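Local coordinates for protein SYE1 (Shewanella oneidensis, PDB 4AWT) that probably reduces carbon-carbon double bonds at a bound FMN with NAD(P)H, as an old yellow enzyme family flavoprotein, at residues Q7-G12 against Q293-Y298; Q190-E195 against R212-V217; P332-L335 against L341-H344. The protein carries 1 engineered substitution. All coordinates share one frame; numbering follows the deposited sequence. Where two conformers were deposited one is given.

Interaction 1 (Q7-G12 against Q293-Y298); sequences QPITLG and QGVLIY
Ile9 CG1 and Leu11 CG both stand opposite their own backbone N (chi1 -172° in both), which carries the CD1 methyls of these residues onto Val295. The site is the floor of a TIM barrel: strand 9-11, half of a short N-terminal hairpin with strand 14-16, lies across the start of barrel strand 295-299. The two short strand segments run at 104° to each other with axes 9.3 Å apart, so they meet through side chains and not as neighbours in one sheet. Val295 carries the contact from the barrel side. It points toward the hairpin and meets Ile9 tip to tip, while the Leu11 side chain passes it at about a right angle. Ile9 CD1 sits 4.2 Å from both Val295 CG1 and Val295 CG2, evenly but loosely. Leu11 CD1 comes closer, to 3.9 Å from Val295 CB. Met318 of the neighbouring barrel strand 318-320 touches both Ile9 and Val295, and Tyr266 of strand 266-270 receives Leu11, so the hairpin residues spread over three adjacent strands. The polar backbone is served elsewhere: Ile9 pairs with Leu16 in the hairpin and Val295 with Leu267 in the barrel. A glycine in place of Val295 would probably open a gap beneath the Ile9 and Leu11 methyls and leave both freer to turn. The valine also reaches the hairpin backbone, since CG2, opposite its own carbonyl carbon, lies 3.7 Å from Thr10 O.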
ATOM      1  N   GLN A   7      17.243  13.875   7.627  1.00  6.32           N
ATOM      2  CA  GLN A   7      16.631  14.621   8.702  1.00  6.22           C
ATOM      3  C   GLN A   7      15.460  13.834   9.275  1.00  6.11           C
ATOM      4  O   GLN A   7      14.718  13.187   8.540  1.00  7.47           O
ATOM      5  CB  GLN A   7      16.096  15.943   8.190  1.00  6.57           C
ATOM      6  CG  GLN A   7      17.242  16.903   7.802  1.00  6.66           C
ATOM      7  CD  GLN A   7      17.900  17.491   9.018  1.00  6.40           C
ATOM      8  OE1 GLN A   7      19.178  17.341   9.206  1.00  8.36           O
ATOM      9  NE2 GLN A   7      17.200  18.115   9.838  1.00  5.80           N
ATOM     10  N   PRO A   8      15.255  13.881  10.586  1.00  6.21           N
ATOM     11  CA  PRO A   8      14.084  13.242  11.190  0.70  6.62           C
ATOM     12  C   PRO A   8      12.795  13.965  10.785  1.00  6.31           C
ATOM     13  O   PRO A   8      12.818  15.032  10.137  1.00  7.13           O
ATOM     14  CB  PRO A   8      14.355  13.361  12.672  0.70  7.45           C
ATOM     15  CG  PRO A   8      15.143  14.630  12.787  0.70  8.01           C
ATOM     16  CD  PRO A   8      16.079  14.591  11.587  0.70  7.36           C
ATOM     17  N   ILE A   9      11.675  13.377  11.155  1.00  6.47           N
ATOM     18  CA  ILE A   9      10.372  13.966  10.879  1.00  6.16           C
ATOM     19  C   ILE A   9       9.371  13.444  11.898  1.00  6.31           C
ATOM     20  O   ILE A   9       9.405  12.279  12.286  1.00  7.00           O
ATOM     21  CB  ILE A   9       9.913  13.652   9.436  1.00  6.48           C
ATOM     22  CG1 ILE A   9       8.645  14.444   9.116  1.00  7.54           C
ATOM     23  CG2 ILE A   9       9.781  12.183   9.168  1.00  7.60           C
ATOM     24  CD1 ILE A   9       8.289  14.361   7.606  1.00  9.52           C
ATOM     25  N   THR A  10       8.440  14.306  12.291  1.00  6.66           N
ATOM     26  CA  THR A  10       7.335  13.910  13.140  1.00  6.82           C
ATOM     27  C   THR A  10       6.204  13.303  12.300  1.00  6.86           C
ATOM     28  O   THR A  10       5.823  13.896  11.273  1.00  8.60           O
ATOM     29  CB  THR A  10       6.794  15.116  13.914  1.00  8.28           C
ATOM     30  OG1 THR A  10       7.861  15.568  14.757  1.00  9.16           O
ATOM     31  CG2 THR A  10       5.580  14.739  14.747  1.00  9.79           C
ATOM     32  N   LEU A  11       5.681  12.195  12.727  1.00  6.87           N
ATOM     33  CA  LEU A  11       4.520  11.556  12.080  1.00  6.93           C
ATOM     34  C   LEU A  11       3.478  11.316  13.176  1.00  7.45           C
ATOM     35  O   LEU A  11       3.523  10.303  13.866  1.00  8.92           O
ATOM     36  CB  LEU A  11       4.905  10.281  11.388  1.00  6.72           C
ATOM     37  CG  LEU A  11       3.788   9.681  10.539  1.00  6.99           C
ATOM     38  CD1 LEU A  11       3.544  10.508   9.299  1.00  8.49           C
ATOM     39  CD2 LEU A  11       4.108   8.244  10.166  1.00  8.70           C
ATOM     40  N   GLY A  12       2.579  12.261  13.350  1.00  8.96           N
ATOM     41  CA  GLY A  12       1.612  12.129  14.423  1.00 10.63           C
ATOM     42  C   GLY A  12       2.287  12.198  15.781  1.00 11.46           C
ATOM     43  O   GLY A  12       2.972  13.171  16.081  1.00 13.82           O
ATOM     44  N   GLN A 293      -2.030  18.975   3.659  1.00  8.18           N
ATOM     45  CA  GLN A 293      -0.975  19.656   4.405  0.56 10.00           C
ATOM     46  C   GLN A 293      -0.386  18.864   5.557  1.00  8.44           C
ATOM     47  O   GLN A 293       0.312  19.395   6.401  1.00 11.19           O
ATOM     48  CB  GLN A 293      -1.519  20.993   4.864  0.56 13.24           C
ATOM     49  CG  GLN A 293      -2.143  21.731   3.660  0.56 15.57           C
ATOM     50  CD  GLN A 293      -2.216  23.223   3.793  0.56 20.12           C
ATOM     51  OE1 GLN A 293      -2.388  23.921   2.774  0.56 24.06           O
ATOM     52  NE2 GLN A 293      -2.092  23.728   5.031  0.56 26.63           N
ATOM     53  N   GLY A 294      -0.529  17.545   5.494  1.00  7.07           N
ATOM     54  CA  GLY A 294       0.167  16.627   6.372  1.00  7.01           C
ATOM     55  C   GLY A 294       1.462  16.129   5.763  1.00  6.48           C
ATOM     56  O   GLY A 294       2.079  16.796   4.926  1.00  7.97           O
ATOM     57  N   VAL A 295       1.901  14.967   6.179  1.00  6.18           N
ATOM     58  CA  VAL A 295       3.156  14.393   5.647  1.00  5.87           C
ATOM     59  C   VAL A 295       2.870  13.782   4.293  1.00  5.58           C
ATOM     60  O   VAL A 295       1.984  12.951   4.135  1.00  6.07           O
ATOM     61  CB  VAL A 295       3.719  13.354   6.638  1.00  5.97           C
ATOM     62  CG1 VAL A 295       4.861  12.582   6.012  1.00  6.56           C
ATOM     63  CG2 VAL A 295       4.161  14.055   7.918  1.00  6.96           C
ATOM     64  N   LEU A 296       3.658  14.210   3.283  1.00  5.65           N
ATOM     65  CA  LEU A 296       3.470  13.744   1.924  0.52  5.71           C
ATOM     66  C   LEU A 296       4.622  12.825   1.555  1.00  5.83           C
ATOM     67  O   LEU A 296       5.800  13.194   1.644  1.00  6.77           O
ATOM     68  CB  LEU A 296       3.307  15.032   1.110  0.52  6.44           C
ATOM     69  CG  LEU A 296       2.926  14.899  -0.345  0.52  5.92           C
ATOM     70  CD1 LEU A 296       1.677  14.050  -0.536  0.52  6.17           C
ATOM     71  CD2 LEU A 296       2.699  16.280  -0.962  0.52  7.65           C
ATOM     72  N   ILE A 297       4.279  11.609   1.148  1.00  5.86           N
ATOM     73  CA  ILE A 297       5.214  10.568   0.795  1.00  5.81           C
ATOM     74  C   ILE A 297       5.056  10.260  -0.685  1.00  5.42           C
ATOM     75  O   ILE A 297       3.925  10.106  -1.145  1.00  6.12           O
ATOM     76  CB  ILE A 297       4.973   9.281   1.611  1.00  5.90           C
ATOM     77  CG1 ILE A 297       4.829   9.565   3.093  1.00  7.12           C
ATOM     78  CG2 ILE A 297       6.033   8.256   1.293  1.00  6.71           C
ATOM     79  CD1 ILE A 297       4.594   8.364   3.968  1.00  8.64           C
ATOM     80  N   TYR A 298       6.158  10.155  -1.433  1.00  5.46           N
ATOM     81  CA  TYR A 298       6.130   9.673  -2.811  1.00  5.34           C
ATOM     82  C   TYR A 298       7.009   8.440  -2.917  1.00  5.23           C
ATOM     83  O   TYR A 298       8.065   8.380  -2.296  1.00  5.60           O
ATOM     84  CB  TYR A 298       6.638  10.718  -3.808  1.00  5.93           C
ATOM     85  CG  TYR A 298       5.666  11.818  -4.114  1.00  5.80           C
ATOM     86  CD1 TYR A 298       5.428  12.860  -3.243  1.00  7.74           C
ATOM     87  CD2 TYR A 298       4.977  11.816  -5.305  1.00  6.58           C
ATOM     88  CE1 TYR A 298       4.562  13.873  -3.554  1.00  9.62           C
ATOM     89  CE2 TYR A 298       4.066  12.828  -5.615  1.00  7.55           C
ATOM     90  CZ  TYR A 298       3.863  13.865  -4.726  1.00  8.02           C
ATOM     91  OH  TYR A 298       3.008  14.840  -5.097  1.00 10.54           O
TER

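Interaction 2 (Q190-E195 against R212-V217); sequences QFIDSE and RFLDEV
Phe191 and Phe213 make the close half of this contact, one ring from the last turn of helix 187-192 and the other from the first turn of helix 212-225. Their centroids are 4.6 Å apart and the planes are inclined at 33°, too tilted for a parallel stack and far from perpendicular. Phe213 CB, set toward Phe191 by the helix backbone, makes a CH-pi contact 4.2 Å from the Phe191 centroid. Chi1 of -172°, with CG opposite the backbone N, then brings Phe213 CD2 over the same face near its rim, 3.6 Å from Phe191 CD1. On the opposite face of the Phe213 ring lies Val217 CG2, one helical turn further along, so that ring is sandwiched, with Ile156 and Val159 of helix 153-172 also against it. The packing slackens at the second pair: Ile192 CD1 and Leu214 CD2 just meet, at 4.2 Å, though both residues are buried. Beyond Ile192 the chain leaves the helix and reaches solvent only at Glu195. The still buried Ser194 donates from OG to Glu195 OE2, 2.6 Å away, on the anti lone pair of that oxygen, and Ser194 touches the bound ethyl hydrogen carbonate. Arg210, of the same ligand pocket, ties back by NH1 to Ile192 O. Such a short helix in the segment that follows the fourth strand of a TIM barrel, packed on the long helix leading to strand 230-234, is a local elaboration of the beta-alpha-beta crossover.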
ATOM      1  N   GLN A 190     -11.144   1.612  -7.825  1.00  6.23           N
ATOM      2  CA  GLN A 190     -12.185   1.256  -8.775  1.00  6.56           C
ATOM      3  C   GLN A 190     -13.453   2.124  -8.610  1.00  6.47           C
ATOM      4  O   GLN A 190     -14.230   2.183  -9.552  1.00  7.89           O
ATOM      5  CB  GLN A 190     -12.551  -0.223  -8.628  1.00  6.53           C
ATOM      6  CG  GLN A 190     -11.426  -1.157  -9.064  1.00  6.55           C
ATOM      7  CD  GLN A 190     -11.427  -2.499  -8.404  1.00  6.18           C
ATOM      8  OE1 GLN A 190     -12.496  -3.106  -8.141  1.00  7.10           O
ATOM      9  NE2 GLN A 190     -10.269  -3.025  -8.096  1.00  6.31           N
ATOM     10  N   PHE A 191     -13.627   2.751  -7.466  1.00  6.44           N
ATOM     11  CA  PHE A 191     -14.652   3.770  -7.282  1.00  6.65           C
ATOM     12  C   PHE A 191     -14.178   5.162  -7.696  1.00  6.87           C
ATOM     13  O   PHE A 191     -14.931   5.925  -8.282  1.00  7.39           O
ATOM     14  CB  PHE A 191     -15.155   3.843  -5.835  1.00  6.99           C
ATOM     15  CG  PHE A 191     -16.081   2.723  -5.426  1.00  6.90           C
ATOM     16  CD1 PHE A 191     -15.597   1.455  -5.113  1.00  7.62           C
ATOM     17  CD2 PHE A 191     -17.453   2.923  -5.388  1.00  7.46           C
ATOM     18  CE1 PHE A 191     -16.446   0.450  -4.722  1.00  8.66           C
ATOM     19  CE2 PHE A 191     -18.305   1.917  -5.016  1.00  8.01           C
ATOM     20  CZ  PHE A 191     -17.802   0.689  -4.676  1.00  8.17           C
ATOM     21  N   ILE A 192     -12.936   5.512  -7.354  1.00  6.50           N
ATOM     22  CA  ILE A 192     -12.444   6.875  -7.598  1.00  6.31           C
ATOM     23  C   ILE A 192     -12.391   7.200  -9.070  1.00  6.69           C
ATOM     24  O   ILE A 192     -12.768   8.296  -9.495  1.00  7.49           O
ATOM     25  CB  ILE A 192     -11.053   7.071  -6.963  1.00  6.64           C
ATOM     26  CG1 ILE A 192     -11.094   6.960  -5.455  1.00  6.65           C
ATOM     27  CG2 ILE A 192     -10.455   8.415  -7.402  1.00  7.20           C
ATOM     28  CD1 ILE A 192      -9.730   6.914  -4.776  1.00  7.63           C
ATOM     29  N   ASP A 193     -11.822   6.300  -9.866  1.00  6.89           N
ATOM     30  CA  ASP A 193     -11.472   6.599 -11.251  1.00  7.06           C
ATOM     31  C   ASP A 193     -12.685   6.426 -12.161  1.00  7.45           C
ATOM     32  O   ASP A 193     -13.335   5.390 -12.203  1.00  8.34           O
ATOM     33  CB  ASP A 193     -10.323   5.745 -11.704  1.00  7.40           C
ATOM     34  CG  ASP A 193      -8.945   6.125 -11.152  1.00  7.32           C
ATOM     35  OD1 ASP A 193      -8.890   7.127 -10.418  1.00  8.22           O
ATOM     36  OD2 ASP A 193      -7.991   5.400 -11.491  1.00  8.17           O
ATOM     37  N   SER A 194     -12.964   7.486 -12.933  1.00  8.17           N
ATOM     38  CA  SER A 194     -14.218   7.555 -13.672  1.00  8.50           C
ATOM     39  C   SER A 194     -14.415   6.401 -14.609  1.00  8.92           C
ATOM     40  O   SER A 194     -15.551   5.945 -14.790  1.00 10.28           O
ATOM     41  CB  SER A 194     -14.291   8.870 -14.419  1.00  9.87           C
ATOM     42  OG  SER A 194     -13.305   8.996 -15.394  1.00 10.46           O
ATOM     43  N   GLU A 195     -13.360   5.895 -15.289  1.00  9.08           N
ATOM     44  CA  GLU A 195     -13.587   4.908 -16.310  1.00  9.96           C
ATOM     45  C   GLU A 195     -13.775   3.498 -15.699  1.00 10.68           C
ATOM     46  O   GLU A 195     -14.104   2.559 -16.436  1.00 14.06           O
ATOM     47  CB  GLU A 195     -12.482   4.938 -17.344  1.00 11.41           C
ATOM     48  CG  GLU A 195     -12.327   6.309 -17.966  1.00 14.43           C
ATOM     49  CD  GLU A 195     -13.630   7.058 -18.307  1.00 17.10           C
ATOM     50  OE1 GLU A 195     -14.189   6.463 -19.253  1.00 24.19           O
ATOM     51  OE2 GLU A 195     -14.078   8.114 -17.740  1.00 17.10           O
ATOM     52  N   ARG A 212     -16.964   9.205  -2.583  1.00  7.32           N
ATOM     53  CA  ARG A 212     -17.769   8.918  -1.394  1.00  7.49           C
ATOM     54  C   ARG A 212     -17.288   7.669  -0.680  1.00  6.85           C
ATOM     55  O   ARG A 212     -17.231   7.658   0.562  1.00  7.41           O
ATOM     56  CB  ARG A 212     -19.250   8.803  -1.795  1.00  8.22           C
ATOM     57  CG  ARG A 212     -20.140   8.697  -0.560  1.00  9.16           C
ATOM     58  CD  ARG A 212     -21.618   8.576  -0.988  1.00 10.50           C
ATOM     59  NE  ARG A 212     -22.040   9.660  -1.863  1.00 10.77           N
ATOM     60  CZ  ARG A 212     -22.286  10.880  -1.535  1.00 13.09           C
ATOM     61  NH1 ARG A 212     -22.238  11.259  -0.264  1.00 17.15           N
ATOM     62  NH2 ARG A 212     -22.600  11.747  -2.515  1.00 18.60           N
ATOM     63  N   PHE A 213     -16.986   6.596  -1.393  1.00  7.25           N
ATOM     64  CA  PHE A 213     -16.553   5.370  -0.734  1.00  6.74           C
ATOM     65  C   PHE A 213     -15.246   5.622   0.021  1.00  6.31           C
ATOM     66  O   PHE A 213     -15.106   5.253   1.185  1.00  7.20           O
ATOM     67  CB  PHE A 213     -16.440   4.245  -1.735  1.00  7.03           C
ATOM     68  CG  PHE A 213     -16.177   2.895  -1.130  1.00  6.89           C
ATOM     69  CD1 PHE A 213     -16.980   2.367  -0.154  1.00  9.49           C
ATOM     70  CD2 PHE A 213     -15.106   2.133  -1.582  1.00  9.30           C
ATOM     71  CE1 PHE A 213     -16.730   1.101   0.366  1.00  9.85           C
ATOM     72  CE2 PHE A 213     -14.867   0.871  -1.065  1.00 10.12           C
ATOM     73  CZ  PHE A 213     -15.715   0.341  -0.127  1.00  9.20           C
ATOM     74  N   LEU A 214     -14.285   6.302  -0.626  1.00  6.80           N
ATOM     75  CA  LEU A 214     -13.062   6.711   0.052  1.00  6.70           C
ATOM     76  C   LEU A 214     -13.379   7.477   1.322  1.00  6.89           C
ATOM     77  O   LEU A 214     -12.820   7.230   2.398  1.00  6.95           O
ATOM     78  CB  LEU A 214     -12.224   7.560  -0.893  1.00  6.78           C
ATOM     79  CG  LEU A 214     -10.971   8.177  -0.282  1.00  6.98           C
ATOM     80  CD1 LEU A 214      -9.927   7.138   0.107  1.00  7.75           C
ATOM     81  CD2 LEU A 214     -10.355   9.181  -1.253  1.00  7.86           C
ATOM     82  N   ASP A 215     -14.270   8.496   1.208  1.00  6.83           N
ATOM     83  CA  ASP A 215     -14.621   9.312   2.329  1.00  7.07           C
ATOM     84  C   ASP A 215     -15.131   8.488   3.505  1.00  6.97           C
ATOM     85  O   ASP A 215     -14.754   8.673   4.651  1.00  7.54           O
ATOM     86  CB  ASP A 215     -15.665  10.347   1.887  1.00  8.37           C
ATOM     87  CG  ASP A 215     -15.974  11.370   2.932  1.00 13.88           C
ATOM     88  OD1 ASP A 215     -15.081  11.922   3.540  1.00 19.42           O
ATOM     89  OD2 ASP A 215     -17.127  11.784   2.968  1.00 29.72           O
ATOM     90  N   GLU A 216     -16.068   7.570   3.194  1.00  7.19           N
ATOM     91  CA  GLU A 216     -16.702   6.794   4.218  1.00  7.02           C
ATOM     92  C   GLU A 216     -15.774   5.784   4.860  1.00  6.78           C
ATOM     93  O   GLU A 216     -15.823   5.539   6.081  1.00  7.39           O
ATOM     94  CB  GLU A 216     -17.947   6.107   3.644  1.00  7.75           C
ATOM     95  CG  GLU A 216     -19.028   7.123   3.289  1.00  8.74           C
ATOM     96  CD  GLU A 216     -20.268   6.545   2.651  1.00  9.59           C
ATOM     97  OE1 GLU A 216     -20.280   5.327   2.389  1.00 10.96           O
ATOM     98  OE2 GLU A 216     -21.213   7.291   2.366  1.00 13.10           O
ATOM     99  N   VAL A 217     -14.897   5.158   4.057  1.00  6.53           N
ATOM    100  CA  VAL A 217     -13.899   4.254   4.609  1.00  6.50           C
ATOM    101  C   VAL A 217     -12.953   5.013   5.530  1.00  6.33           C
ATOM    102  O   VAL A 217     -12.677   4.579   6.643  1.00  6.49           O
ATOM    103  CB  VAL A 217     -13.159   3.499   3.494  1.00  6.58           C
ATOM    104  CG1 VAL A 217     -11.978   2.718   4.085  1.00  7.51           C
ATOM    105  CG2 VAL A 217     -14.064   2.564   2.732  1.00  7.57           C
TER

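Interaction 3 (P332-L335 against L341-H344); sequences PERL and LAEH
This is a short-range contact of helix with loop, chiefly aliphatic, with a guanidinium that lies beside the loop backbone and is bonded elsewhere: Arg334 of helix 331-337 reaches across to Leu341 and Ala342, where the chain doubles back beyond the last barrel strand. The arginine points toward the loop and its chain stays extended from CG to NE, so one side chain spans both residues. Leu341 CD2 rests on the aliphatic stem, 3.6 Å from Arg334 CB and 3.8 Å from Arg334 CD. The leucine branch approaches at a slant; chi1 of -56° sets its CG opposite its own carbonyl carbon and brings CD2 back toward the helix. Further out, the guanidinium stands obliquely beside the loop backbone. Arg334 NH1 is 3.7 Å from Ala342 N, a pair of donors that merely adjoin, and 4.3 Å from Ala342 CB. Each donor is satisfied elsewhere: NH1 bonds Pro340 O, just before the loop segment, and Ala342 N bonds Asn328 OD1. The charge has its main partner in Asp330, which forms a salt bridge with Arg334 NE. Held by the Asp330 carboxylate at NE and the Pro340 carbonyl at NH1, the guanidinium has little freedom to turn and is likely to stay charged. Leu341 is exposed, whereas Arg334 is buried despite its charge. The leucine side chain is about 9 Å from the bound FMN, without touching it, and the arrangement belongs to the segment that follows the eighth strand of an FMN-binding TIM barrel.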
ATOM      1  N   PRO A 332      19.254   2.638   3.612  1.00  5.71           N
ATOM      2  CA  PRO A 332      19.580   4.004   4.080  1.00  6.20           C
ATOM      3  C   PRO A 332      21.100   4.229   4.151  1.00  5.98           C
ATOM      4  O   PRO A 332      21.585   5.263   3.645  1.00  6.93           O
ATOM      5  CB  PRO A 332      18.868   4.112   5.406  1.00  6.55           C
ATOM      6  CG  PRO A 332      17.672   3.161   5.263  1.00  6.49           C
ATOM      7  CD  PRO A 332      18.269   1.989   4.502  1.00  6.11           C
ATOM      8  N   GLU A 333      21.827   3.331   4.750  1.00  6.37           N
ATOM      9  CA  GLU A 333      23.289   3.499   4.835  1.00  6.80           C
ATOM     10  C   GLU A 333      23.911   3.599   3.487  1.00  6.38           C
ATOM     11  O   GLU A 333      24.841   4.366   3.255  1.00  6.87           O
ATOM     12  CB  GLU A 333      23.892   2.363   5.652  1.00  9.03           C
ATOM     13  CG  GLU A 333      25.353   2.514   5.947  1.00 12.28           C
ATOM     14  CD  GLU A 333      25.674   3.475   7.050  1.00 12.75           C
ATOM     15  OE1 GLU A 333      24.761   4.141   7.608  1.00 18.39           O
ATOM     16  OE2 GLU A 333      26.855   3.693   7.327  1.00 18.78           O
ATOM     17  N   ARG A 334      23.445   2.784   2.528  1.00  6.23           N
ATOM     18  CA  ARG A 334      23.991   2.831   1.197  1.00  6.11           C
ATOM     19  C   ARG A 334      23.694   4.154   0.520  1.00  6.13           C
ATOM     20  O   ARG A 334      24.585   4.737  -0.129  1.00  7.01           O
ATOM     21  CB  ARG A 334      23.483   1.675   0.331  1.00  6.13           C
ATOM     22  CG  ARG A 334      23.815   0.318   0.857  1.00  6.08           C
ATOM     23  CD  ARG A 334      23.544  -0.757  -0.163  1.00  6.42           C
ATOM     24  NE  ARG A 334      23.592  -2.069   0.413  1.00  5.90           N
ATOM     25  CZ  ARG A 334      24.021  -3.184  -0.184  1.00  5.76           C
ATOM     26  NH1 ARG A 334      24.648  -3.161  -1.353  1.00  6.13           N
ATOM     27  NH2 ARG A 334      23.849  -4.317   0.435  1.00  6.67           N
ATOM     28  N   LEU A 335      22.473   4.655   0.630  1.00  6.00           N
ATOM     29  CA  LEU A 335      22.137   5.936   0.041  1.00  6.23           C
ATOM     30  C   LEU A 335      22.986   7.044   0.656  1.00  6.54           C
ATOM     31  O   LEU A 335      23.428   7.953  -0.048  1.00  7.57           O
ATOM     32  CB  LEU A 335      20.654   6.269   0.229  1.00  6.69           C
ATOM     33  CG  LEU A 335      19.662   5.330  -0.469  1.00  7.02           C
ATOM     34  CD1 LEU A 335      18.254   5.686  -0.030  1.00 10.28           C
ATOM     35  CD2 LEU A 335      19.833   5.380  -1.979  1.00 10.67           C
ATOM     36  N   LEU A 341      24.231  -0.210  -4.913  1.00  7.27           N
ATOM     37  CA  LEU A 341      23.039  -0.956  -4.565  1.00  7.00           C
ATOM     38  C   LEU A 341      23.041  -2.310  -5.241  1.00  7.25           C
ATOM     39  O   LEU A 341      23.240  -2.419  -6.466  1.00  9.46           O
ATOM     40  CB  LEU A 341      21.772  -0.204  -4.976  1.00  8.13           C
ATOM     41  CG  LEU A 341      21.645   1.200  -4.417  1.00  9.33           C
ATOM     42  CD1 LEU A 341      20.215   1.715  -4.695  1.00 12.96           C
ATOM     43  CD2 LEU A 341      21.959   1.304  -2.950  1.00  9.16           C
ATOM     44  N   ALA A 342      22.759  -3.354  -4.494  1.00  6.42           N
ATOM     45  CA  ALA A 342      22.441  -4.634  -5.090  1.00  6.25           C
ATOM     46  C   ALA A 342      21.141  -4.518  -5.850  1.00  5.73           C
ATOM     47  O   ALA A 342      20.298  -3.670  -5.544  1.00  6.53           O
ATOM     48  CB  ALA A 342      22.344  -5.693  -4.026  1.00  6.75           C
ATOM     49  N   GLU A 343      20.929  -5.389  -6.829  1.00  6.74           N
ATOM     50  CA  GLU A 343      19.661  -5.473  -7.523  0.52  6.70           C
ATOM     51  C   GLU A 343      18.928  -6.750  -7.145  1.00  6.52           C
ATOM     52  O   GLU A 343      19.526  -7.794  -6.860  1.00  7.45           O
ATOM     53  CB  GLU A 343      19.769  -5.392  -9.053  0.52  7.06           C
ATOM     54  CG  GLU A 343      20.244  -4.037  -9.580  0.52 11.34           C
ATOM     55  CD  GLU A 343      20.147  -3.939 -11.091  0.52 13.60           C
ATOM     56  OE1 GLU A 343      21.064  -4.283 -11.843  0.52 17.03           O
ATOM     57  OE2 GLU A 343      19.061  -3.485 -11.525  0.52 22.06           O
ATOM     58  N   HIS A 344      17.595  -6.642  -7.138  1.00  6.90           N
ATOM     59  CA  HIS A 344      16.761  -7.745  -6.745  1.00  7.12           C
ATOM     60  C   HIS A 344      16.590  -8.759  -7.875  1.00  7.20           C
ATOM     61  O   HIS A 344      16.709  -8.431  -9.074  1.00  7.84           O
ATOM     62  CB  HIS A 344      15.373  -7.274  -6.290  1.00  7.98           C
ATOM     63  CG  HIS A 344      14.469  -6.846  -7.395  1.00  8.21           C
ATOM     64  ND1 HIS A 344      14.476  -5.602  -7.943  1.00  9.09           N
ATOM     65  CD2 HIS A 344      13.533  -7.567  -8.083  1.00  9.24           C
ATOM     66  CE1 HIS A 344      13.584  -5.577  -8.919  1.00 10.04           C
ATOM     67  NE2 HIS A 344      12.978  -6.755  -9.031  1.00 10.30           N
TER

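From the N terminus, 7-12 is reached first, but 280 residues separate it from its partner 293-298. Interaction 1 therefore closes a loop holding the first six barrel strands, and joins the hairpin at the barrel floor to the seventh strand. Nested inside it, interaction 2 closes a loop of 16 residues between 190-195 and 212-217, tying two helices of the segment between strands 177-181 and 230-234. Interaction 3 follows in series, beyond the eighth strand, and closes a loop of only five residues. The three do not touch: interactions 2 and 3 lie on opposite sides of the chain's centre, their centres about 36 Å apart, and interaction 1 is about 25 Å and 23 Å from them, centre to centre.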